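Local coordinates for folylpolyglutamate synthase (FolC) (Helicobacter pylori, PDB 6K8C), which probably adds glutamate to dihydropteroate and then, one residue at a time, to reduced folates, at the cost of ATP, at residues 180-183 / 184-188; 259-262 / 263-266; 383-386 / 387-391. One frame throughout, in Å; residues are numbered along the deposited sequence.

Contact 1 of 3, residues 180-183 / 184-188; sequences IAQT and KLKAM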
loop_
_atom_site.group_PDB
_atom_site.type_symbol
_atom_site.label_atom_id
_atom_site.label_comp_id
_atom_site.label_asym_id
_atom_site.label_seq_id
_atom_site.Cartn_x
_atom_site.Cartn_y
_atom_site.Cartn_z
ATOM N N ILE A 180 3.918 -7.172 -17.553
ATOM C CA ILE A 180 3.479 -6.445 -16.365
ATOM C C ILE A 180 3.545 -4.947 -16.617
ATOM O O ILE A 180 2.584 -4.209 -16.362
ATOM C CB ILE A 180 4.325 -6.840 -15.142
ATOM C CG1 ILE A 180 4.319 -8.358 -14.945
ATOM C CG2 ILE A 180 3.823 -6.118 -13.895
ATOM C CD1 ILE A 180 2.959 -8.931 -14.665
ATOM N N ALA A 181 4.683 -4.480 -17.136
ATOM C CA ALA A 181 4.863 -3.058 -17.396
ATOM C C ALA A 181 3.813 -2.537 -18.367
ATOM O O ALA A 181 3.318 -1.415 -18.210
ATOM C CB ALA A 181 6.268 -2.804 -17.940
ATOM N N GLN A 182 3.449 -3.346 -19.365
ATOM C CA GLN A 182 2.514 -2.896 -20.390
ATOM C C GLN A 182 1.156 -2.552 -19.795
ATOM O O GLN A 182 0.605 -1.477 -20.061
ATOM C CB GLN A 182 2.367 -3.969 -21.470
ATOM C CG GLN A 182 3.441 -3.913 -22.530
ATOM C CD GLN A 182 3.585 -2.532 -23.128
ATOM O OE1 GLN A 182 2.597 -1.882 -23.471
ATOM N NE2 GLN A 182 4.822 -2.069 -23.249
ATOM N N THR A 183 0.601 -3.452 -18.979
ATOM C CA THR A 183 -0.738 -3.230 -18.441
ATOM C C THR A 183 -0.773 -2.020 -17.514
ATOM O O THR A 183 -1.747 -1.257 -17.516
ATOM C CB THR A 183 -1.226 -4.480 -17.708
ATOM O OG1 THR A 183 -0.559 -4.594 -16.444
ATOM C CG2 THR A 183 -0.941 -5.722 -18.536
ATOM N N LYS A 184 0.281 -1.825 -16.719
ATOM C CA LYS A 184 0.322 -0.684 -15.810
ATOM C C LYS A 184 0.501 0.625 -16.570
ATOM O O LYS A 184 -0.178 1.616 -16.281
ATOM C CB LYS A 184 1.447 -0.870 -14.788
ATOM C CG LYS A 184 1.273 -2.076 -13.877
ATOM C CD LYS A 184 2.233 -2.023 -12.697
ATOM C CE LYS A 184 2.093 -3.252 -11.801
ATOM N NZ LYS A 184 0.805 -3.262 -11.066
ATOM N N LEU A 185 1.400 0.646 -17.551
ATOM C CA LEU A 185 1.773 1.891 -18.205
ATOM C C LEU A 185 0.787 2.329 -19.279
ATOM O O LEU A 185 0.755 3.516 -19.617
ATOM C CB LEU A 185 3.169 1.759 -18.820
ATOM C CG LEU A 185 4.305 1.615 -17.807
ATOM C CD1 LEU A 185 5.541 1.015 -18.468
ATOM C CD2 LEU A 185 4.623 2.959 -17.174
ATOM N N LYS A 186 -0.017 1.408 -19.819
ATOM C CA LYS A 186 -0.882 1.758 -20.943
ATOM C C LYS A 186 -1.914 2.810 -20.564
ATOM O O LYS A 186 -2.333 3.601 -21.417
ATOM C CB LYS A 186 -1.576 0.508 -21.487
ATOM C CG LYS A 186 -0.844 -0.132 -22.653
ATOM C CD LYS A 186 -1.474 -1.455 -23.056
ATOM C CE LYS A 186 -0.664 -2.121 -24.158
ATOM N NZ LYS A 186 -0.058 -3.403 -23.705
ATOM N N ALA A 187 -2.332 2.842 -19.301
ATOM C CA ALA A 187 -3.326 3.797 -18.838
ATOM C C ALA A 187 -2.714 5.110 -18.360
ATOM O O ALA A 187 -3.394 5.885 -17.677
ATOM C CB ALA A 187 -4.172 3.173 -17.729
ATOM N N MET A 188 -1.453 5.379 -18.698
ATOM C CA MET A 188 -0.861 6.660 -18.345
ATOM C C MET A 188 -1.594 7.788 -19.061
ATOM O O MET A 188 -2.024 7.644 -20.209
ATOM C CB MET A 188 0.638 6.679 -18.681
ATOM C CG MET A 188 0.989 7.132 -20.089
ATOM S SD MET A 188 2.752 7.447 -20.367
ATOM C CE MET A 188 3.500 5.887 -19.898
#
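Lys-186 grips Gln-182 twice, one helical turn back. Its backbone N donates to Gln-182 O, and its ammonium bonds the amide oxygen: Lys-186 NZ lies 3.1 Å from Gln-182 OE1, in the carbonyl plane and on a lone pair, at a C=O...N angle of 117°. Both chains fold to meet: the glutamine bends at chi2 (-52°), and the lysine runs extended until a turn at chi4 brings NZ back beside Gln-182 CB. The other end of the amide is held too, as Gln-182 NE2 bonds Glu-178, so the rotation of the group is fixed from both sides. Leu-185 N donates to Ala-181 O over 2.9 Å. Ile-180 O takes two donors, a weak one from Lys-184 N and the hydroxyl of Thr-183, whose OG1 lies 3.2 Å away and is tilted from the carbonyl plane. Packing is lighter. Lys-184 runs alongside Ile-180, its CE 3.9 Å from Ile-180 CG2, while Leu-185 CD1 touches Ala-181 CB at the same distance. Leu-185 to Met-188 form a type I turn, with Met-188 N bonded to Leu-185 O. This is the C-terminal part of helix 177-185 in the Mur ligase middle domain: Leu-185 and Met-188 both touch Phe-162 of strand 159-162, and meet Ala-205 and Ile-208 of helix 199-211 respectively, and Ile-180 and Lys-184 rest on the loop at Ile-165.

Contact 2 of 3, residues 259-262 / 263-266; sequences KQEV and LKNL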
loop_
_atom_site.group_PDB
_atom_site.type_symbol
_atom_site.label_atom_id
_atom_site.label_comp_id
_atom_site.label_asym_id
_atom_site.label_seq_id
_atom_site.Cartn_x
_atom_site.Cartn_y
_atom_site.Cartn_z
ATOM N N LYS A 259 7.734 27.398 -3.266
ATOM C CA LYS A 259 9.185 27.401 -3.104
ATOM C C LYS A 259 9.602 27.247 -1.644
ATOM O O LYS A 259 10.712 27.646 -1.275
ATOM C CB LYS A 259 9.782 28.676 -3.702
ATOM C CG LYS A 259 9.519 28.830 -5.194
ATOM C CD LYS A 259 10.213 27.730 -5.988
ATOM C CE LYS A 259 10.344 28.098 -7.458
ATOM N NZ LYS A 259 9.389 27.336 -8.312
ATOM N N GLN A 260 8.744 26.665 -0.810
ATOM C CA GLN A 260 9.044 26.510 0.606
ATOM C C GLN A 260 9.857 25.242 0.856
ATOM O O GLN A 260 9.856 24.300 0.059
ATOM C CB GLN A 260 7.755 26.475 1.427
ATOM C CG GLN A 260 6.844 27.669 1.204
ATOM C CD GLN A 260 5.414 27.397 1.632
ATOM O OE1 GLN A 260 5.172 26.705 2.622
ATOM N NE2 GLN A 260 4.458 27.943 0.889
ATOM N N GLU A 261 10.567 25.235 1.987
ATOM C CA GLU A 261 11.353 24.075 2.411
ATOM C C GLU A 261 10.425 23.149 3.191
ATOM O O GLU A 261 10.346 23.176 4.421
ATOM C CB GLU A 261 12.556 24.510 3.240
ATOM C CG GLU A 261 13.819 23.685 3.006
ATOM C CD GLU A 261 13.767 22.314 3.662
ATOM O OE1 GLU A 261 12.913 22.105 4.549
ATOM O OE2 GLU A 261 14.581 21.441 3.290
ATOM N N VAL A 262 9.714 22.302 2.446
ATOM C CA VAL A 262 8.609 21.547 3.026
ATOM C C VAL A 262 9.071 20.374 3.885
ATOM O O VAL A 262 8.284 19.861 4.692
ATOM C CB VAL A 262 7.676 21.062 1.905
ATOM C CG1 VAL A 262 7.041 22.254 1.208
ATOM C CG2 VAL A 262 8.453 20.216 0.904
ATOM N N LEU A 263 10.319 19.927 3.739
ATOM C CA LEU A 263 10.795 18.799 4.528
ATOM C C LEU A 263 11.117 19.174 5.969
ATOM O O LEU A 263 11.136 18.291 6.832
ATOM C CB LEU A 263 12.033 18.184 3.878
ATOM C CG LEU A 263 11.777 17.547 2.515
ATOM C CD1 LEU A 263 12.986 16.754 2.069
ATOM C CD2 LEU A 263 10.524 16.677 2.563
ATOM N N LYS A 264 11.363 20.455 6.249
ATOM C CA LYS A 264 11.793 20.844 7.587
ATOM C C LYS A 264 10.718 20.546 8.624
ATOM O O LYS A 264 11.023 20.092 9.732
ATOM C CB LYS A 264 12.168 22.326 7.610
ATOM C CG LYS A 264 13.659 22.571 7.792
ATOM C CD LYS A 264 14.087 23.902 7.197
ATOM C CE LYS A 264 15.587 23.929 6.944
ATOM N NZ LYS A 264 15.971 24.998 5.977
ATOM N N ASN A 265 9.453 20.777 8.279
ATOM C CA ASN A 265 8.344 20.547 9.196
ATOM C C ASN A 265 7.494 19.344 8.809
ATOM O O ASN A 265 6.400 19.173 9.353
ATOM C CB ASN A 265 7.469 21.799 9.288
ATOM C CG ASN A 265 8.254 23.024 9.698
ATOM O OD1 ASN A 265 9.174 22.942 10.512
ATOM N ND2 ASN A 265 7.901 24.171 9.131
ATOM N N LEU A 266 7.960 18.511 7.882
ATOM C CA LEU A 266 7.225 17.299 7.546
ATOM C C LEU A 266 7.213 16.365 8.748
ATOM O O LEU A 266 8.260 16.091 9.343
ATOM C CB LEU A 266 7.855 16.609 6.337
ATOM C CG LEU A 266 7.169 15.338 5.832
ATOM C CD1 LEU A 266 5.745 15.636 5.383
ATOM C CD2 LEU A 266 7.967 14.700 4.698
HETATM O O HOH W 1 8.754 22.434 6.426
#
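The carboxylate of Glu-261 is the flat group that meets Lys-264, and its OE1 does nearly all the touching. The backbone N of Lys-264 is 2.8 Å from Glu-261 OE1, but the N-H...O angle of 123° makes this a weak bond. The extended lysine side chain runs past the same oxygen, CB 3.2 Å from Glu-261 OE1 and CG and CD each 3.4 Å from it. The glutamate bends at chi2 (-75°), which folds its carboxylate back over the turn, and the two side chains cross at about a right angle. Charge pairing stays incomplete: Lys-264 NZ lies 4.4 Å from Glu-261 OE1, beyond a salt bridge, so any attraction is probably modest. Lys-264 N is shared with the main chain, donating a second weak bond to Glu-261 O. A water donates to Glu-261 O at 2.7 Å and accepts from Asn-265 N at 2.6 Å, bridging the turn. The apolar side faces inward: Val-262 packs on Leu-68, Leu-248 and Phe-251, Leu-263 reaches Val-227, and Leu-266 touches Leu-67, Leu-244 and Tyr-230. These side chains pack the loop against helices 58-70, 225-234 and 241-254. The backbone is a type I beta turn, Glu-261 to Lys-264, with Glu-261 also the centre of an inverse gamma turn, in the linking loop between helix 241-254 and strand 276-279.

Contact 3 of 3, residues 383-386 / 387-391; sequences NAFY and KRYQE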
loop_
_atom_site.group_PDB
_atom_site.type_symbol
_atom_site.label_atom_id
_atom_site.label_comp_id
_atom_site.label_asym_id
_atom_site.label_seq_id
_atom_site.Cartn_x
_atom_site.Cartn_y
_atom_site.Cartn_z
ATOM N N ASN A 383 -2.510 -10.113 8.484
ATOM C CA ASN A 383 -3.954 -10.139 8.701
ATOM C C ASN A 383 -4.414 -11.504 9.204
ATOM O O ASN A 383 -5.303 -11.588 10.059
ATOM C CB ASN A 383 -4.688 -9.756 7.417
ATOM C CG ASN A 383 -6.187 -9.933 7.532
ATOM O OD1 ASN A 383 -6.736 -10.949 7.107
ATOM N ND2 ASN A 383 -6.857 -8.949 8.123
ATOM N N ALA A 384 -3.808 -12.583 8.698
ATOM C CA ALA A 384 -4.165 -13.918 9.169
ATOM C C ALA A 384 -3.701 -14.142 10.603
ATOM O O ALA A 384 -4.402 -14.789 11.391
ATOM C CB ALA A 384 -3.581 -14.984 8.239
ATOM N N PHE A 385 -2.523 -13.627 10.962
ATOM C CA PHE A 385 -2.111 -13.669 12.361
ATOM C C PHE A 385 -3.095 -12.911 13.239
ATOM O O PHE A 385 -3.461 -13.371 14.326
ATOM C CB PHE A 385 -0.715 -13.072 12.543
ATOM C CG PHE A 385 -0.359 -12.854 13.984
ATOM C CD1 PHE A 385 0.121 -13.900 14.752
ATOM C CD2 PHE A 385 -0.553 -11.619 14.587
ATOM C CE1 PHE A 385 0.433 -13.716 16.084
ATOM C CE2 PHE A 385 -0.246 -11.431 15.919
ATOM C CZ PHE A 385 0.248 -12.478 16.669
ATOM N N TYR A 386 -3.498 -11.720 12.796
ATOM C CA TYR A 386 -4.342 -10.861 13.619
ATOM C C TYR A 386 -5.680 -11.522 13.921
ATOM O O TYR A 386 -6.225 -11.366 15.020
ATOM C CB TYR A 386 -4.556 -9.520 12.921
ATOM C CG TYR A 386 -5.417 -8.566 13.709
ATOM C CD1 TYR A 386 -5.033 -8.138 14.974
ATOM C CD2 TYR A 386 -6.613 -8.089 13.189
ATOM C CE1 TYR A 386 -5.815 -7.261 15.699
ATOM C CE2 TYR A 386 -7.405 -7.212 13.909
ATOM C CZ TYR A 386 -7.002 -6.802 15.163
ATOM O OH TYR A 386 -7.784 -5.929 15.888
ATOM N N LYS A 387 -6.227 -12.263 12.956
ATOM C CA LYS A 387 -7.497 -12.946 13.180
ATOM C C LYS A 387 -7.348 -14.048 14.221
ATOM O O LYS A 387 -8.172 -14.166 15.136
ATOM C CB LYS A 387 -8.028 -13.508 11.862
ATOM C CG LYS A 387 -8.790 -12.491 11.024
ATOM C CD LYS A 387 -8.357 -12.545 9.569
ATOM C CE LYS A 387 -9.544 -12.440 8.628
ATOM N NZ LYS A 387 -9.291 -13.147 7.340
ATOM N N ARG A 388 -6.294 -14.859 14.104
ATOM C CA ARG A 388 -6.052 -15.910 15.088
ATOM C C ARG A 388 -5.734 -15.316 16.453
ATOM O O ARG A 388 -6.161 -15.848 17.485
ATOM C CB ARG A 388 -4.920 -16.818 14.610
ATOM C CG ARG A 388 -5.191 -17.459 13.252
ATOM C CD ARG A 388 -4.059 -18.370 12.792
ATOM N NE ARG A 388 -3.606 -19.279 13.840
ATOM C CZ ARG A 388 -2.631 -20.170 13.684
ATOM N NH1 ARG A 388 -2.281 -20.959 14.691
ATOM N NH2 ARG A 388 -2.010 -20.276 12.516
ATOM N N TYR A 389 -4.996 -14.205 16.473
ATOM C CA TYR A 389 -4.704 -13.505 17.721
ATOM C C TYR A 389 -5.972 -12.926 18.336
ATOM O O TYR A 389 -6.123 -12.908 19.564
ATOM C CB TYR A 389 -3.677 -12.407 17.449
ATOM C CG TYR A 389 -3.344 -11.514 18.618
ATOM C CD1 TYR A 389 -2.505 -11.948 19.633
ATOM C CD2 TYR A 389 -3.842 -10.220 18.687
ATOM C CE1 TYR A 389 -2.186 -11.127 20.697
ATOM C CE2 TYR A 389 -3.530 -9.390 19.749
ATOM C CZ TYR A 389 -2.699 -9.848 20.748
ATOM O OH TYR A 389 -2.383 -9.028 21.808
ATOM N N GLN A 390 -6.892 -12.453 17.494
ATOM C CA GLN A 390 -8.134 -11.866 17.982
ATOM C C GLN A 390 -8.981 -12.898 18.715
ATOM O O GLN A 390 -9.435 -12.661 19.840
ATOM C CB GLN A 390 -8.914 -11.273 16.812
ATOM C CG GLN A 390 -8.833 -9.769 16.690
ATOM C CD GLN A 390 -9.835 -9.239 15.689
ATOM O OE1 GLN A 390 -10.014 -9.812 14.614
ATOM N NE2 GLN A 390 -10.503 -8.145 16.038
ATOM N N GLU A 391 -9.200 -14.055 18.089
ATOM C CA GLU A 391 -9.997 -15.118 18.688
ATOM C C GLU A 391 -9.342 -15.723 19.922
ATOM O O GLU A 391 -9.940 -16.603 20.547
ATOM C CB GLU A 391 -10.260 -16.204 17.643
ATOM C CG GLU A 391 -10.679 -15.642 16.290
ATOM C CD GLU A 391 -11.377 -16.658 15.405
ATOM O OE1 GLU A 391 -11.906 -16.258 14.345
ATOM O OE2 GLU A 391 -11.394 -17.854 15.764
#
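Phe-385 and Tyr-389 make the tighter side of this helical turn and lie one turn apart, Phe-385 buried and Tyr-389 at its margin. Tyr-389 CB sits over one face of the Phe-385 ring, 4.2 Å from its centroid and offset toward the rim, a CH-pi contact. The ring planes are nearly parallel, 17° apart, yet slid so far, with centroids 5.6 Å apart, that they barely overlap. Both side chains extend with CG anti to the backbone N (chi1 169° in Phe-385), which sends the rings the same way, onto Ile-282 of strand 282-285; Phe-385 also meets Ile-284, Leu-337 and Val-367, and Tyr-389 meets Leu-278. A stack lies alongside: Gln-390 CG sits over one face of the Tyr-386 ring, 4.0 Å from its centroid and offset toward the rim, and the Gln-390 amide stacks against the CE2-CZ side, planes 18° apart. Phe-85 meets the Tyr-386 ring edge-to-face. Backbone bonds run through both pairs, Tyr-389 N to Phe-385 O and Gln-390 N to Tyr-386 O, each 2.8 Å long.

The looser contacts are those of Lys-387 and Arg-388, on the solvent side. Lys-387 bends at chi2 and chi3 and crosses Asn-383 obliquely, CD 3.4 Å from Asn-383 OD1, and its NZ makes only a weak bond to that oxygen; the asparagine's stronger partner is Val-84 O, taken by ND2. Arg-388 lays its CG 3.3 Å from Ala-384 O and turns its guanidinium to weak bonds with Phe-364 O and Glu-365 O. The whole is an amphipathic alpha helix, 379-390, at the chain's C-terminal end: Phe-385 and Tyr-389 pack on strands 276-279 and 282-285, at one edge of the six-stranded sheet, and Asn-383 and Tyr-386 meet Val-84 and Phe-85, residues of the Mur ligase middle domain range.

In the fold
None of the three contacts closes a long loop: each lies within one continuous run of chain, and they follow in series without nesting or crossing. Contact 1 comes first, toward the end of helix 177-185, before strand 191-194 of the eight-stranded sheet. Contact 2 follows in the loop after helix 241-254, lining helices 58-70 and 225-234 before the chain enters strand 276-279. Contact 3 ends the chain, on helix 379-390 just after strand 373-376, and links the six-stranded sheet to the loop at Val-84 and Phe-85. No two touch: centres of contacts 1 and 2 are about 33 Å apart, and contact 3 lies across the chain's centre from both.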